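Local coordinates for DNA ligase (Archaeoglobus fulgidus, PDB 3GDE), which is an ATP-dependent DNA ligase that probably seals nicks in double-stranded DNA during replication, recombination and repair, at residues L62-G67 with R160-E165; E188-A193 with G201-V206; A280-V285 with K328-I333. All coordinates share one frame; numbering follows the deposited sequence.

In the fold
Interactions 1 and 2 lie in the helical part of the chain and join helices or their ends, whereas interaction 3 belongs to the adenylation domain, where two short helices meet beside mixed strands. They follow one another along the sequence without overlap and remain separate in space. Centre to centre, interactions 1 and 2 are 26 Å apart, 1 and 3 are 31 Å apart, and 2 and 3 are 36 Å apart; nearest atoms come no closer than about 12 Å, between 1 and 2. None touches the predicted ATP-binding residues or the predicted adenylated lysine, K252. Interaction 1 also touches the C-terminal, OB-fold region, through I66 and E165.

Interaction 1: L62-G67 with R160-E165; sequences LGVGIG and RLILNE
I162 meets L62 and V64 with different branches of one side chain. Its CG1 lies 3.8 Å from L62 CD1, and the two side chains cross at about a right angle. Its CG2 rests 3.7 Å from V64 CG1 and 3.9 Å from the backbone atom V64 O, which therefore lies against a methyl group. The torsion explains the division of labour: in I162, CG1 is anti to the carbonyl carbon (chi1 -66°) while CG2 is anti to the backbone N, which sends the two branches to separate neighbours. V64 answers with CG1, itself anti to its own backbone N (chi1 173°). Farther along, I66 CB and L163 CD2 approach to 4.3 Å, a looser apolar touch. The three pairs account for the 219 Å² buried between the segments.

This is helix-end packing within the DNA-binding domain, an all-helical region in which 72 of the 92 residues between the segments are helical and none is strand. G65 is the N-cap of helix 66-77, while helix 152-162 closes in a Schellman motif at N164, whose positive phi (62°) accompanies two bonds back into the last turn. Of these, N164 N to L161 O measures 2.9 Å, and E165 N to R160 O is weak at 3.1 Å. L163, the residue before N164 in this turn, lies beside I66.

Around this core, F124 of helix 117-129 packs on L62 and I162, and L69 of helix 66-77 on V64, I162 and L163. The helix carrying I162 is anchored by R160, which forms salt bridges with E17 and D93. I66 also touches P485 and I498 of the C-terminal region, consistent with the closed conformation of this structure.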
ATOM      1  N   LEU A  62     -12.002   3.403  -7.654  1.00 32.28           N
ATOM      2  CA  LEU A  62     -12.544   3.460  -9.022  1.00 31.39           C
ATOM      3  C   LEU A  62     -13.261   2.161  -9.422  1.00 31.03           C
ATOM      4  O   LEU A  62     -14.365   2.201  -9.962  1.00 31.06           O
ATOM      5  CB  LEU A  62     -11.455   3.770 -10.065  1.00 30.81           C
ATOM      6  CG  LEU A  62     -11.104   5.194 -10.514  1.00 30.31           C
ATOM      7  CD1 LEU A  62     -10.245   5.141 -11.788  1.00 27.42           C
ATOM      8  CD2 LEU A  62     -12.335   6.114 -10.698  1.00 26.83           C
ATOM      9  N   GLY A  63     -12.624   1.018  -9.165  1.00 30.59           N
ATOM     10  CA  GLY A  63     -13.199  -0.284  -9.512  1.00 29.90           C
ATOM     11  C   GLY A  63     -13.261  -0.488 -11.012  1.00 29.57           C
ATOM     12  O   GLY A  63     -14.208  -1.088 -11.540  1.00 29.89           O
ATOM     13  N   VAL A  64     -12.250   0.029 -11.700  1.00 28.87           N
ATOM     14  CA  VAL A  64     -12.141  -0.103 -13.141  1.00 28.26           C
ATOM     15  C   VAL A  64     -10.961  -1.019 -13.491  1.00 28.28           C
ATOM     16  O   VAL A  64      -9.791  -0.654 -13.306  1.00 27.86           O
ATOM     17  CB  VAL A  64     -12.011   1.284 -13.825  1.00 27.89           C
ATOM     18  CG1 VAL A  64     -11.736   1.141 -15.302  1.00 27.16           C
ATOM     19  CG2 VAL A  64     -13.284   2.091 -13.616  1.00 28.26           C
ATOM     20  N   GLY A  65     -11.292  -2.218 -13.973  1.00 28.42           N
ATOM     21  CA  GLY A  65     -10.296  -3.178 -14.453  1.00 28.57           C
ATOM     22  C   GLY A  65      -9.961  -2.939 -15.912  1.00 29.02           C
ATOM     23  O   GLY A  65     -10.721  -2.257 -16.643  1.00 28.88           O
ATOM     24  N   ILE A  66      -8.832  -3.499 -16.345  1.00 28.55           N
ATOM     25  CA  ILE A  66      -8.372  -3.338 -17.721  1.00 28.86           C
ATOM     26  C   ILE A  66      -9.428  -3.720 -18.787  1.00 29.32           C
ATOM     27  O   ILE A  66      -9.441  -3.155 -19.887  1.00 29.38           O
ATOM     28  CB  ILE A  66      -7.007  -4.064 -17.965  1.00 28.84           C
ATOM     29  CG1 ILE A  66      -6.340  -3.517 -19.234  1.00 29.19           C
ATOM     30  CG2 ILE A  66      -7.162  -5.607 -17.988  1.00 29.09           C
ATOM     31  CD1 ILE A  66      -4.917  -3.940 -19.444  1.00 28.77           C
ATOM     32  N   GLY A  67     -10.296  -4.676 -18.453  1.00 29.50           N
ATOM     33  CA  GLY A  67     -11.384  -5.106 -19.332  1.00 29.92           C
ATOM     34  C   GLY A  67     -12.372  -3.993 -19.658  1.00 30.44           C
ATOM     35  O   GLY A  67     -12.838  -3.894 -20.793  1.00 30.59           O
ATOM     36  N   ARG A 160      -3.005   5.235 -17.863  1.00 23.71           N
ATOM     37  CA  ARG A 160      -1.951   4.869 -16.917  1.00 23.50           C
ATOM     38  C   ARG A 160      -2.349   5.179 -15.477  1.00 23.76           C
ATOM     39  O   ARG A 160      -1.982   4.447 -14.556  1.00 23.44           O
ATOM     40  CB  ARG A 160      -0.637   5.556 -17.278  1.00 23.10           C
ATOM     41  CG  ARG A 160       0.008   4.975 -18.528  1.00 23.22           C
ATOM     42  CD  ARG A 160       1.447   5.396 -18.656  1.00 22.48           C
ATOM     43  NE  ARG A 160       2.012   5.077 -19.963  1.00 21.46           N
ATOM     44  CZ  ARG A 160       3.187   5.542 -20.382  1.00 22.39           C
ATOM     45  NH1 ARG A 160       3.898   6.339 -19.599  1.00 22.03           N
ATOM     46  NH2 ARG A 160       3.648   5.229 -21.584  1.00 23.90           N
ATOM     47  N   LEU A 161      -3.118   6.252 -15.306  1.00 23.86           N
ATOM     48  CA  LEU A 161      -3.626   6.671 -14.004  1.00 24.27           C
ATOM     49  C   LEU A 161      -4.609   5.641 -13.447  1.00 24.38           C
ATOM     50  O   LEU A 161      -4.448   5.192 -12.313  1.00 24.92           O
ATOM     51  CB  LEU A 161      -4.259   8.073 -14.103  1.00 23.77           C
ATOM     52  CG  LEU A 161      -4.899   8.765 -12.895  1.00 24.14           C
ATOM     53  CD1 LEU A 161      -3.992   8.750 -11.661  1.00 25.59           C
ATOM     54  CD2 LEU A 161      -5.284  10.207 -13.262  1.00 24.10           C
ATOM     55  N   ILE A 162      -5.604   5.259 -14.250  1.00 24.55           N
ATOM     56  CA  ILE A 162      -6.554   4.194 -13.896  1.00 24.50           C
ATOM     57  C   ILE A 162      -5.852   2.861 -13.559  1.00 25.20           C
ATOM     58  O   ILE A 162      -6.275   2.137 -12.660  1.00 24.82           O
ATOM     59  CB  ILE A 162      -7.596   3.971 -15.026  1.00 24.78           C
ATOM     60  CG1 ILE A 162      -8.500   5.203 -15.180  1.00 23.89           C
ATOM     61  CG2 ILE A 162      -8.438   2.686 -14.770  1.00 23.45           C
ATOM     62  CD1 ILE A 162      -9.245   5.255 -16.484  1.00 21.38           C
ATOM     63  N   LEU A 163      -4.782   2.554 -14.286  1.00 26.22           N
ATOM     64  CA  LEU A 163      -3.978   1.354 -14.053  1.00 27.38           C
ATOM     65  C   LEU A 163      -2.930   1.542 -12.948  1.00 28.65           C
ATOM     66  O   LEU A 163      -2.187   0.617 -12.637  1.00 28.87           O
ATOM     67  CB  LEU A 163      -3.306   0.907 -15.361  1.00 27.01           C
ATOM     68  CG  LEU A 163      -4.293   0.418 -16.435  1.00 27.24           C
ATOM     69  CD1 LEU A 163      -3.605   0.133 -17.755  1.00 27.91           C
ATOM     70  CD2 LEU A 163      -5.083  -0.793 -15.959  1.00 26.97           C
ATOM     71  N   ASN A 164      -2.878   2.748 -12.375  1.00 29.90           N
ATOM     72  CA  ASN A 164      -1.995   3.087 -11.256  1.00 31.03           C
ATOM     73  C   ASN A 164      -0.471   2.979 -11.487  1.00 31.40           C
ATOM     74  O   ASN A 164       0.292   2.976 -10.515  1.00 31.80           O
ATOM     75  CB  ASN A 164      -2.404   2.338  -9.970  1.00 31.44           C
ATOM     76  CG  ASN A 164      -3.883   2.561  -9.578  1.00 34.05           C
ATOM     77  OD1 ASN A 164      -4.558   1.616  -9.146  1.00 36.18           O
ATOM     78  ND2 ASN A 164      -4.387   3.801  -9.729  1.00 34.78           N
ATOM     79  N   GLU A 165      -0.037   2.900 -12.745  1.00 31.75           N
ATOM     80  CA  GLU A 165       1.392   2.968 -13.092  1.00 32.42           C
ATOM     81  C   GLU A 165       1.684   3.998 -14.188  1.00 31.04           C
ATOM     82  O   GLU A 165       1.485   3.746 -15.376  1.00 31.35           O
ATOM     83  CB  GLU A 165       2.028   1.569 -13.375  1.00 32.90           C
ATOM     84  CG  GLU A 165       1.856   0.946 -14.773  1.00 34.95           C
ATOM     85  CD  GLU A 165       3.062   0.067 -15.266  1.00 35.46           C
ATOM     86  OE1 GLU A 165       4.210   0.158 -14.739  1.00 38.61           O
ATOM     87  OE2 GLU A 165       2.854  -0.713 -16.227  1.00 39.40           O
TER

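Interaction 2: E188-A193 with G201-V206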
ATOM      1  N   GLU A 188      11.606  16.749   5.861  1.00 34.34           N
ATOM      2  CA  GLU A 188      11.259  15.952   7.039  1.00 34.73           C
ATOM      3  C   GLU A 188       9.929  16.324   7.653  1.00 33.52           C
ATOM      4  O   GLU A 188       9.231  15.465   8.176  1.00 33.43           O
ATOM      5  CB  GLU A 188      12.337  16.048   8.117  1.00 35.46           C
ATOM      6  CG  GLU A 188      13.267  14.868   8.130  1.00 38.57           C
ATOM      7  CD  GLU A 188      14.643  15.201   7.595  1.00 42.89           C
ATOM      8  OE1 GLU A 188      14.756  15.533   6.385  1.00 44.97           O
ATOM      9  OE2 GLU A 188      15.612  15.115   8.396  1.00 42.84           O
ATOM     10  N   THR A 189       9.582  17.604   7.606  1.00 32.68           N
ATOM     11  CA  THR A 189       8.277  18.018   8.093  1.00 31.88           C
ATOM     12  C   THR A 189       7.154  17.793   7.074  1.00 31.26           C
ATOM     13  O   THR A 189       6.010  17.669   7.472  1.00 31.38           O
ATOM     14  CB  THR A 189       8.297  19.419   8.789  1.00 32.18           C
ATOM     15  OG1 THR A 189       7.212  20.251   8.347  1.00 32.50           O
ATOM     16  CG2 THR A 189       9.595  20.100   8.556  1.00 31.60           C
ATOM     17  N   VAL A 190       7.485  17.699   5.784  1.00 30.73           N
ATOM     18  CA  VAL A 190       6.505  17.267   4.762  1.00 30.09           C
ATOM     19  C   VAL A 190       6.202  15.785   4.996  1.00 30.26           C
ATOM     20  O   VAL A 190       5.040  15.368   5.068  1.00 29.77           O
ATOM     21  CB  VAL A 190       7.017  17.493   3.295  1.00 30.02           C
ATOM     22  CG1 VAL A 190       6.130  16.753   2.277  1.00 27.94           C
ATOM     23  CG2 VAL A 190       7.079  18.987   2.963  1.00 29.34           C
ATOM     24  N   GLU A 191       7.281  15.011   5.111  1.00 30.24           N
ATOM     25  CA  GLU A 191       7.241  13.617   5.505  1.00 31.11           C
ATOM     26  C   GLU A 191       6.392  13.390   6.752  1.00 30.47           C
ATOM     27  O   GLU A 191       5.468  12.584   6.723  1.00 30.60           O
ATOM     28  CB  GLU A 191       8.658  13.128   5.777  1.00 31.56           C
ATOM     29  CG  GLU A 191       8.719  11.745   6.372  1.00 34.56           C
ATOM     30  CD  GLU A 191       9.092  10.726   5.357  1.00 38.61           C
ATOM     31  OE1 GLU A 191      10.279  10.323   5.348  1.00 40.35           O
ATOM     32  OE2 GLU A 191       8.206  10.345   4.553  1.00 41.96           O
ATOM     33  N   ARG A 192       6.718  14.094   7.837  1.00 29.98           N
ATOM     34  CA  ARG A 192       5.992  13.959   9.111  1.00 29.71           C
ATOM     35  C   ARG A 192       4.499  14.212   8.989  1.00 28.31           C
ATOM     36  O   ARG A 192       3.704  13.481   9.565  1.00 27.70           O
ATOM     37  CB  ARG A 192       6.589  14.869  10.188  1.00 30.16           C
ATOM     38  CG  ARG A 192       7.590  14.185  11.083  1.00 33.53           C
ATOM     39  CD  ARG A 192       8.069  15.114  12.194  1.00 39.50           C
ATOM     40  NE  ARG A 192       9.294  15.821  11.807  1.00 43.40           N
ATOM     41  CZ  ARG A 192       9.396  17.140  11.659  1.00 45.67           C
ATOM     42  NH1 ARG A 192       8.346  17.926  11.880  1.00 46.56           N
ATOM     43  NH2 ARG A 192      10.561  17.676  11.297  1.00 46.84           N
ATOM     44  N   ALA A 193       4.133  15.251   8.243  1.00 27.80           N
ATOM     45  CA  ALA A 193       2.732  15.598   7.981  1.00 27.25           C
ATOM     46  C   ALA A 193       1.999  14.525   7.155  1.00 27.15           C
ATOM     47  O   ALA A 193       0.810  14.248   7.371  1.00 26.73           O
ATOM     48  CB  ALA A 193       2.652  16.951   7.281  1.00 27.23           C
ATOM     49  N   GLY A 201      -1.733  15.028  -1.260  1.00 26.76           N
ATOM     50  CA  GLY A 201      -2.456  16.151  -1.849  1.00 26.83           C
ATOM     51  C   GLY A 201      -2.836  17.181  -0.804  1.00 26.79           C
ATOM     52  O   GLY A 201      -2.566  18.371  -0.977  1.00 26.54           O
ATOM     53  N   ARG A 202      -3.457  16.710   0.281  1.00 27.02           N
ATOM     54  CA  ARG A 202      -3.774  17.537   1.440  1.00 27.22           C
ATOM     55  C   ARG A 202      -2.522  18.239   1.972  1.00 26.67           C
ATOM     56  O   ARG A 202      -2.550  19.429   2.272  1.00 26.94           O
ATOM     57  CB  ARG A 202      -4.390  16.675   2.549  1.00 27.74           C
ATOM     58  CG  ARG A 202      -5.498  17.353   3.337  1.00 30.26           C
ATOM     59  CD  ARG A 202      -5.157  17.650   4.788  1.00 33.31           C
ATOM     60  NE  ARG A 202      -5.477  16.512   5.636  1.00 34.98           N
ATOM     61  CZ  ARG A 202      -5.878  16.569   6.907  1.00 35.25           C
ATOM     62  NH1 ARG A 202      -6.040  17.734   7.531  1.00 34.48           N
ATOM     63  NH2 ARG A 202      -6.125  15.431   7.557  1.00 34.30           N
ATOM     64  N   VAL A 203      -1.436  17.486   2.099  1.00 25.89           N
ATOM     65  CA  VAL A 203      -0.158  18.023   2.562  1.00 25.87           C
ATOM     66  C   VAL A 203       0.371  19.143   1.641  1.00 26.25           C
ATOM     67  O   VAL A 203       0.825  20.184   2.129  1.00 26.94           O
ATOM     68  CB  VAL A 203       0.896  16.882   2.772  1.00 25.67           C
ATOM     69  CG1 VAL A 203       2.301  17.434   2.963  1.00 24.87           C
ATOM     70  CG2 VAL A 203       0.518  16.028   3.974  1.00 24.54           C
ATOM     71  N   ALA A 204       0.303  18.932   0.325  1.00 26.03           N
ATOM     72  CA  ALA A 204       0.749  19.927  -0.651  1.00 25.99           C
ATOM     73  C   ALA A 204      -0.048  21.230  -0.515  1.00 26.53           C
ATOM     74  O   ALA A 204       0.530  22.326  -0.494  1.00 26.33           O
ATOM     75  CB  ALA A 204       0.647  19.380  -2.059  1.00 25.34           C
ATOM     76  N   VAL A 205      -1.368  21.097  -0.387  1.00 26.57           N
ATOM     77  CA  VAL A 205      -2.241  22.250  -0.231  1.00 26.72           C
ATOM     78  C   VAL A 205      -1.918  23.045   1.047  1.00 27.24           C
ATOM     79  O   VAL A 205      -1.928  24.271   1.036  1.00 27.18           O
ATOM     80  CB  VAL A 205      -3.737  21.853  -0.311  1.00 26.63           C
ATOM     81  CG1 VAL A 205      -4.662  23.055  -0.018  1.00 25.44           C
ATOM     82  CG2 VAL A 205      -4.054  21.246  -1.684  1.00 25.88           C
ATOM     83  N   VAL A 206      -1.614  22.351   2.139  1.00 28.07           N
ATOM     84  CA  VAL A 206      -1.241  23.027   3.380  1.00 28.41           C
ATOM     85  C   VAL A 206       0.105  23.726   3.192  1.00 28.99           C
ATOM     86  O   VAL A 206       0.278  24.855   3.644  1.00 29.24           O
ATOM     87  CB  VAL A 206      -1.239  22.066   4.596  1.00 28.52           C
ATOM     88  CG1 VAL A 206      -0.647  22.733   5.851  1.00 28.53           C
ATOM     89  CG2 VAL A 206      -2.657  21.594   4.882  1.00 28.54           C
TER
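The carbonyl oxygen A193 O is held by a hydrogen bond from T197 OG1 one turn later in its helix, and across the contact V203 CG2 lies 3.8 Å from the same oxygen. The setting is a pair of consecutive helices, 187-197 and 200-216, joined by a very short turn in the largely helical first part of the chain. V203 is the one residue of 201-206 that touches the other segment, and it does so with both methyls. With chi1 at 168°, its CG1 is anti to the backbone N and meets V190 CG1, whereas CG2, anti to the carbonyl carbon, comes to 4.0 Å from A193 CB. Replacing V203 by an alanine would probably open a gap between the helices, with V190 CG1 and A193 CB losing their partner across this contact. All three touching residues are buried, and the segments together cover 122 Å².

L215 of helix 200-216 packs on both V190 and V203, and I179 of helix 172-182 also meets V190. The turn is tied by D199 OD1, which accepts a hydrogen bond from the backbone N of R202. Between the two valines, V190 CG1 and V203 CG1 approach obliquely to 3.9 Å.

Interaction 3: A280-V285 with K328-I333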
ATOM      1  N   ALA A 280     -15.918  -5.098   7.779  1.00 39.31           N
ATOM      2  CA  ALA A 280     -15.557  -6.511   7.825  1.00 38.61           C
ATOM      3  C   ALA A 280     -15.489  -7.026   9.263  1.00 38.08           C
ATOM      4  O   ALA A 280     -15.529  -8.234   9.492  1.00 37.95           O
ATOM      5  CB  ALA A 280     -14.235  -6.747   7.102  1.00 38.37           C
ATOM      6  N   LEU A 281     -15.411  -6.109  10.227  1.00 38.01           N
ATOM      7  CA  LEU A 281     -15.239  -6.483  11.633  1.00 37.98           C
ATOM      8  C   LEU A 281     -16.346  -5.995  12.581  1.00 38.17           C
ATOM      9  O   LEU A 281     -16.049  -5.353  13.599  1.00 38.39           O
ATOM     10  CB  LEU A 281     -13.859  -6.027  12.149  1.00 38.19           C
ATOM     11  CG  LEU A 281     -12.585  -6.321  11.333  1.00 37.74           C
ATOM     12  CD1 LEU A 281     -11.360  -5.784  12.055  1.00 36.44           C
ATOM     13  CD2 LEU A 281     -12.421  -7.813  11.007  1.00 35.03           C
ATOM     14  N   PRO A 282     -17.626  -6.319  12.282  1.00 38.33           N
ATOM     15  CA  PRO A 282     -18.688  -5.911  13.212  1.00 38.40           C
ATOM     16  C   PRO A 282     -18.485  -6.449  14.630  1.00 38.64           C
ATOM     17  O   PRO A 282     -18.777  -5.739  15.605  1.00 38.77           O
ATOM     18  CB  PRO A 282     -19.960  -6.498  12.582  1.00 38.53           C
ATOM     19  CG  PRO A 282     -19.488  -7.544  11.633  1.00 38.55           C
ATOM     20  CD  PRO A 282     -18.178  -7.043  11.121  1.00 38.04           C
ATOM     21  N   ASP A 283     -17.962  -7.671  14.741  1.00 38.32           N
ATOM     22  CA  ASP A 283     -17.695  -8.283  16.041  1.00 38.08           C
ATOM     23  C   ASP A 283     -16.705  -7.489  16.893  1.00 37.84           C
ATOM     24  O   ASP A 283     -16.957  -7.228  18.074  1.00 37.67           O
ATOM     25  CB  ASP A 283     -17.256  -9.747  15.892  1.00 38.48           C
ATOM     26  CG  ASP A 283     -16.089  -9.939  14.916  1.00 39.17           C
ATOM     27  OD1 ASP A 283     -15.369 -10.949  15.061  1.00 40.44           O
ATOM     28  OD2 ASP A 283     -15.895  -9.110  14.003  1.00 39.38           O
ATOM     29  N   ILE A 284     -15.578  -7.106  16.290  1.00 37.41           N
ATOM     30  CA  ILE A 284     -14.563  -6.314  16.985  1.00 36.57           C
ATOM     31  C   ILE A 284     -15.066  -4.885  17.233  1.00 36.48           C
ATOM     32  O   ILE A 284     -14.876  -4.342  18.316  1.00 36.08           O
ATOM     33  CB  ILE A 284     -13.189  -6.345  16.234  1.00 36.39           C
ATOM     34  CG1 ILE A 284     -12.600  -7.769  16.223  1.00 35.96           C
ATOM     35  CG2 ILE A 284     -12.196  -5.346  16.827  1.00 35.14           C
ATOM     36  CD1 ILE A 284     -12.426  -8.436  17.616  1.00 34.14           C
ATOM     37  N   VAL A 285     -15.718  -4.298  16.231  1.00 36.77           N
ATOM     38  CA  VAL A 285     -16.342  -2.972  16.368  1.00 37.51           C
ATOM     39  C   VAL A 285     -17.243  -2.875  17.618  1.00 37.74           C
ATOM     40  O   VAL A 285     -17.071  -1.966  18.441  1.00 37.46           O
ATOM     41  CB  VAL A 285     -17.092  -2.553  15.057  1.00 37.42           C
ATOM     42  CG1 VAL A 285     -18.015  -1.361  15.277  1.00 37.77           C
ATOM     43  CG2 VAL A 285     -16.087  -2.232  13.967  1.00 37.44           C
ATOM     44  N   LYS A 328     -21.728 -14.597   8.353  1.00 62.61           N
ATOM     45  CA  LYS A 328     -21.247 -15.975   8.280  1.00 62.14           C
ATOM     46  C   LYS A 328     -19.784 -16.081   8.713  1.00 61.44           C
ATOM     47  O   LYS A 328     -19.380 -17.060   9.338  1.00 61.22           O
ATOM     48  CB  LYS A 328     -21.394 -16.500   6.848  1.00 62.21           C
ATOM     49  CG  LYS A 328     -21.538 -18.010   6.741  1.00 63.28           C
ATOM     50  CD  LYS A 328     -23.010 -18.439   6.792  1.00 64.75           C
ATOM     51  CE  LYS A 328     -23.165 -19.949   6.652  1.00 65.38           C
ATOM     52  NZ  LYS A 328     -22.550 -20.489   5.399  1.00 65.78           N
ATOM     53  N   MET A 329     -19.008 -15.057   8.369  1.00 60.85           N
ATOM     54  CA  MET A 329     -17.579 -14.991   8.674  1.00 60.10           C
ATOM     55  C   MET A 329     -17.294 -14.823  10.164  1.00 59.13           C
ATOM     56  O   MET A 329     -16.317 -15.374  10.676  1.00 59.04           O
ATOM     57  CB  MET A 329     -16.920 -13.867   7.872  1.00 60.43           C
ATOM     58  CG  MET A 329     -16.897 -14.125   6.377  1.00 61.73           C
ATOM     59  SD  MET A 329     -15.974 -15.624   5.975  1.00 66.04           S
ATOM     60  CE  MET A 329     -14.303 -14.975   5.960  1.00 64.56           C
ATOM     61  N   VAL A 330     -18.151 -14.072  10.854  1.00 58.08           N
ATOM     62  CA  VAL A 330     -18.034 -13.907  12.307  1.00 57.19           C
ATOM     63  C   VAL A 330     -18.130 -15.262  13.019  1.00 56.61           C
ATOM     64  O   VAL A 330     -17.494 -15.467  14.059  1.00 56.46           O
ATOM     65  CB  VAL A 330     -19.088 -12.906  12.879  1.00 57.21           C
ATOM     66  CG1 VAL A 330     -18.973 -12.785  14.396  1.00 56.95           C
ATOM     67  CG2 VAL A 330     -18.930 -11.536  12.246  1.00 56.83           C
ATOM     68  N   GLU A 331     -18.908 -16.180  12.441  1.00 55.72           N
ATOM     69  CA  GLU A 331     -19.112 -17.511  13.024  1.00 55.03           C
ATOM     70  C   GLU A 331     -17.963 -18.472  12.718  1.00 53.90           C
ATOM     71  O   GLU A 331     -17.440 -19.112  13.632  1.00 53.99           O
ATOM     72  CB  GLU A 331     -20.459 -18.120  12.589  1.00 55.30           C
ATOM     73  CG  GLU A 331     -21.683 -17.218  12.799  1.00 56.76           C
ATOM     74  CD  GLU A 331     -21.813 -16.681  14.225  1.00 59.40           C
ATOM     75  OE1 GLU A 331     -21.865 -17.496  15.178  1.00 60.15           O
ATOM     76  OE2 GLU A 331     -21.874 -15.437  14.386  1.00 60.26           O
ATOM     77  N   LYS A 332     -17.592 -18.579  11.440  1.00 52.36           N
ATOM     78  CA  LYS A 332     -16.452 -19.399  11.006  1.00 51.05           C
ATOM     79  C   LYS A 332     -15.156 -18.992  11.704  1.00 49.54           C
ATOM     80  O   LYS A 332     -14.460 -19.831  12.283  1.00 49.39           O
ATOM     81  CB  LYS A 332     -16.252 -19.302   9.483  1.00 51.39           C
ATOM     82  CG  LYS A 332     -16.757 -20.500   8.668  1.00 53.09           C
ATOM     83  CD  LYS A 332     -15.911 -21.772   8.893  1.00 55.06           C
ATOM     84  CE  LYS A 332     -14.674 -21.837   7.989  1.00 55.60           C
ATOM     85  NZ  LYS A 332     -14.996 -22.234   6.586  1.00 56.11           N
ATOM     86  N   ILE A 333     -14.854 -17.696  11.653  1.00 47.55           N
ATOM     87  CA  ILE A 333     -13.575 -17.163  12.127  1.00 45.56           C
ATOM     88  C   ILE A 333     -13.817 -16.107  13.213  1.00 44.57           C
ATOM     89  O   ILE A 333     -13.929 -14.917  12.902  1.00 44.36           O
ATOM     90  CB  ILE A 333     -12.740 -16.547  10.951  1.00 45.21           C
ATOM     91  CG1 ILE A 333     -12.753 -17.466   9.721  1.00 44.97           C
ATOM     92  CG2 ILE A 333     -11.324 -16.210  11.396  1.00 44.20           C
ATOM     93  CD1 ILE A 333     -12.296 -16.800   8.432  1.00 45.23           C
TER
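V330 carries the apolar side of the contact, straddling D283 and P282 with its two methyls. The closest approach is V330 CG1 to D283 CB at 3.8 Å, so the aspartate is met at its methylene; V330 CG1 also comes within 4.1 Å of D283 OD1. These two side chains slide past each other in opposite directions. V330 CG2, in turn, lies 4.1 Å from P282 CG at the proline ring, a touch at the margin of the contact. The V330 rotamer (chi1 178°) splits its methyls, CG1 against the aspartate and CG2 against the proline. The burial is modest, 131 Å² in all.

These helices belong to the adenylation domain, which carries the nucleotide-binding residues of ATP-dependent DNA ligases, but the contact lies away from them. It sets the first turn of helix 282-291 against helix 327-332. L281 is the N-cap of the former, and V285 N returns to L281 O at 2.9 Å. In the latter, I333 N reaches M329 O, also at 2.9 Å, just as the chain leaves the helix.

The polar interactions that tie the two segments together run through R319 of helix 313-321, a residue outside both. R319 NH2 forms a salt bridge with D283 OD2 and a hydrogen bond with A280 O, while R319 NH1 bonds to I333 O; one guanidinium thus ties both segments. The rotation of D283 (chi1 52°) accompanies a carboxylate whose OD2 meets R319 while CB faces V330. Its negative charge near a helix N-terminus would probably be stabilised by the helix dipole as well as by R319, whose side chain also packs on V330 and M329.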